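Local coordinates for protein ferredoxin (Trichomonas vaginalis, PDB 1L5P) that carries electrons through a [2Fe-2S] cluster in the hydrogenosome, linking pyruvate:ferredoxin oxidoreductase to hydrogenase, at residues Ala57-Glu63 with Arg75-Ala79. Residues are numbered along the deposited sequence; the frame is centred on the assembly and turned at random.
Sequences AAAEDDE and RLACA. With FES (Fe2/s2 (inorganic) cluster), chain D.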
loop_
_atom_site.group_PDB
_atom_site.type_symbol
_atom_site.label_atom_id
_atom_site.label_comp_id
_atom_site.label_asym_id
_atom_site.label_seq_id
_atom_site.Cartn_x
_atom_site.Cartn_y
_atom_site.Cartn_z
ATOM N N ALA A 57 7.810 -6.126 -4.133
ATOM C CA ALA A 57 8.315 -5.976 -5.492
ATOM C C ALA A 57 8.508 -4.507 -5.857
ATOM O O ALA A 57 7.662 -3.662 -5.551
ATOM C CB ALA A 57 7.368 -6.654 -6.465
ATOM N N ALA A 58 9.638 -4.214 -6.498
ATOM C CA ALA A 58 9.975 -2.854 -6.909
ATOM C C ALA A 58 8.865 -2.256 -7.750
ATOM O O ALA A 58 8.153 -2.959 -8.462
ATOM C CB ALA A 58 11.279 -2.847 -7.678
ATOM N N ALA A 59 8.720 -0.947 -7.653
ATOM C CA ALA A 59 7.680 -0.254 -8.383
ATOM C C ALA A 59 7.961 -0.194 -9.884
ATOM O O ALA A 59 9.106 -0.032 -10.305
ATOM C CB ALA A 59 7.522 1.153 -7.821
ATOM N N GLU A 60 6.906 -0.331 -10.685
ATOM C CA GLU A 60 7.031 -0.260 -12.136
ATOM C C GLU A 60 7.079 1.197 -12.545
ATOM O O GLU A 60 6.774 2.086 -11.748
ATOM C CB GLU A 60 5.837 -0.907 -12.823
ATOM C CG GLU A 60 5.347 -2.145 -12.133
ATOM C CD GLU A 60 6.110 -3.377 -12.555
ATOM O OE1 GLU A 60 7.354 -3.297 -12.655
ATOM O OE2 GLU A 60 5.464 -4.425 -12.787
ATOM N N ASP A 61 7.446 1.423 -13.804
ATOM C CA ASP A 61 7.575 2.762 -14.381
ATOM C C ASP A 61 6.339 3.627 -14.192
ATOM O O ASP A 61 6.432 4.796 -13.824
ATOM C CB ASP A 61 7.876 2.672 -15.890
ATOM C CG ASP A 61 9.218 2.012 -16.196
ATOM O OD1 ASP A 61 10.195 2.225 -15.441
ATOM O OD2 ASP A 61 9.290 1.280 -17.207
ATOM N N ASP A 62 5.179 3.048 -14.463
ATOM C CA ASP A 62 3.933 3.786 -14.333
ATOM C C ASP A 62 3.699 4.290 -12.904
ATOM O O ASP A 62 3.246 5.418 -12.698
ATOM C CB ASP A 62 2.767 2.902 -14.798
ATOM C CG ASP A 62 2.501 3.029 -16.303
ATOM O OD1 ASP A 62 1.431 2.569 -16.769
ATOM O OD2 ASP A 62 3.363 3.593 -17.020
ATOM N N GLU A 63 4.013 3.455 -11.918
ATOM C CA GLU A 63 3.831 3.852 -10.529
ATOM C C GLU A 63 4.857 4.905 -10.148
ATOM O O GLU A 63 4.528 5.890 -9.482
ATOM C CB GLU A 63 3.970 2.647 -9.599
ATOM C CG GLU A 63 3.791 3.017 -8.137
ATOM C CD GLU A 63 4.205 1.915 -7.190
ATOM O OE1 GLU A 63 4.510 2.229 -6.020
ATOM O OE2 GLU A 63 4.227 0.738 -7.612
ATOM N N ARG A 75 4.982 4.529 -1.914
ATOM C CA ARG A 75 4.488 3.566 -2.879
ATOM C C ARG A 75 2.977 3.785 -3.021
ATOM O O ARG A 75 2.350 4.400 -2.157
ATOM C CB ARG A 75 4.754 2.138 -2.398
ATOM C CG ARG A 75 6.220 1.761 -2.279
ATOM C CD ARG A 75 6.868 1.550 -3.648
ATOM N NE ARG A 75 6.065 0.694 -4.507
ATOM C CZ ARG A 75 6.267 -0.608 -4.659
ATOM N NH1 ARG A 75 7.255 -1.205 -4.008
ATOM N NH2 ARG A 75 5.478 -1.318 -5.461
ATOM N N LEU A 76 2.405 3.300 -4.120
ATOM C CA LEU A 76 0.970 3.405 -4.351
ATOM C C LEU A 76 0.390 2.106 -3.815
ATOM O O LEU A 76 0.719 1.032 -4.306
ATOM C CB LEU A 76 0.661 3.497 -5.847
ATOM C CG LEU A 76 0.973 4.784 -6.615
ATOM C CD1 LEU A 76 0.379 4.656 -8.009
ATOM C CD2 LEU A 76 0.409 6.002 -5.896
ATOM N N ALA A 77 -0.470 2.197 -2.811
ATOM C CA ALA A 77 -1.064 1.007 -2.226
ATOM C C ALA A 77 -1.745 0.123 -3.259
ATOM O O ALA A 77 -1.663 -1.097 -3.172
ATOM C CB ALA A 77 -2.049 1.407 -1.142
ATOM N N CYS A 78 -2.415 0.714 -4.245
ATOM C CA CYS A 78 -3.099 -0.104 -5.244
ATOM C C CYS A 78 -2.159 -0.728 -6.289
ATOM O O CYS A 78 -2.572 -1.593 -7.073
ATOM C CB CYS A 78 -4.204 0.694 -5.940
ATOM S SG CYS A 78 -3.633 2.099 -6.896
ATOM N N ALA A 79 -0.897 -0.306 -6.289
ATOM C CA ALA A 79 0.091 -0.839 -7.220
ATOM C C ALA A 79 0.731 -2.099 -6.638
ATOM O O ALA A 79 1.441 -2.829 -7.330
ATOM C CB ALA A 79 1.156 0.202 -7.484
HETATM FE FE1 FES D . -5.716 5.917 -7.581
HETATM FE FE2 FES D . -4.129 4.155 -6.242
HETATM S S1 FES D . -3.506 5.589 -7.840
HETATM S S2 FES D . -6.349 4.474 -5.965
#
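A buried carboxylate, that of Glu63, takes hydrogen bonds from both the side chain of Arg75 and the backbone of the next residue. Glu63 OE1 accepts from Arg75 NE at 2.7 Å and from Leu76 N at 3.0 Å. Its other oxygen, Glu63 OE2, accepts from Arg75 NH2 at 3.2 Å, so the salt bridge is two-pronged. Glu63 OE2 also makes a close nonbonded contact with Ala79 CB at 3.1 Å. The guanidinium reaches on to the loop before helix 61-67, where Arg75 NH1 donates to Ala57 O at 2.9 Å. Arg75 NH2 adds a weak bond to the same Ala57 O at 3.2 Å. Ala59 CB sits over one face of the guanidinium, 3.6 Å from Arg75 NE. The aliphatic part of Glu63 packs on Leu76, CG to CG at 3.7 Å.

The contact joins the first turn of helix 61-67 to edge strand 74-76 of the beta-grasp fold. Just beyond that strand, Cys78 SG binds FE2 of the cluster at 2.2 Å, a metal it shares with Cys47. Leu76 CD1 lies 4.0 Å from cluster atom S1. With its buried charge balanced by Arg75, Glu63 holds the helix start to the strand leading to a cluster ligand.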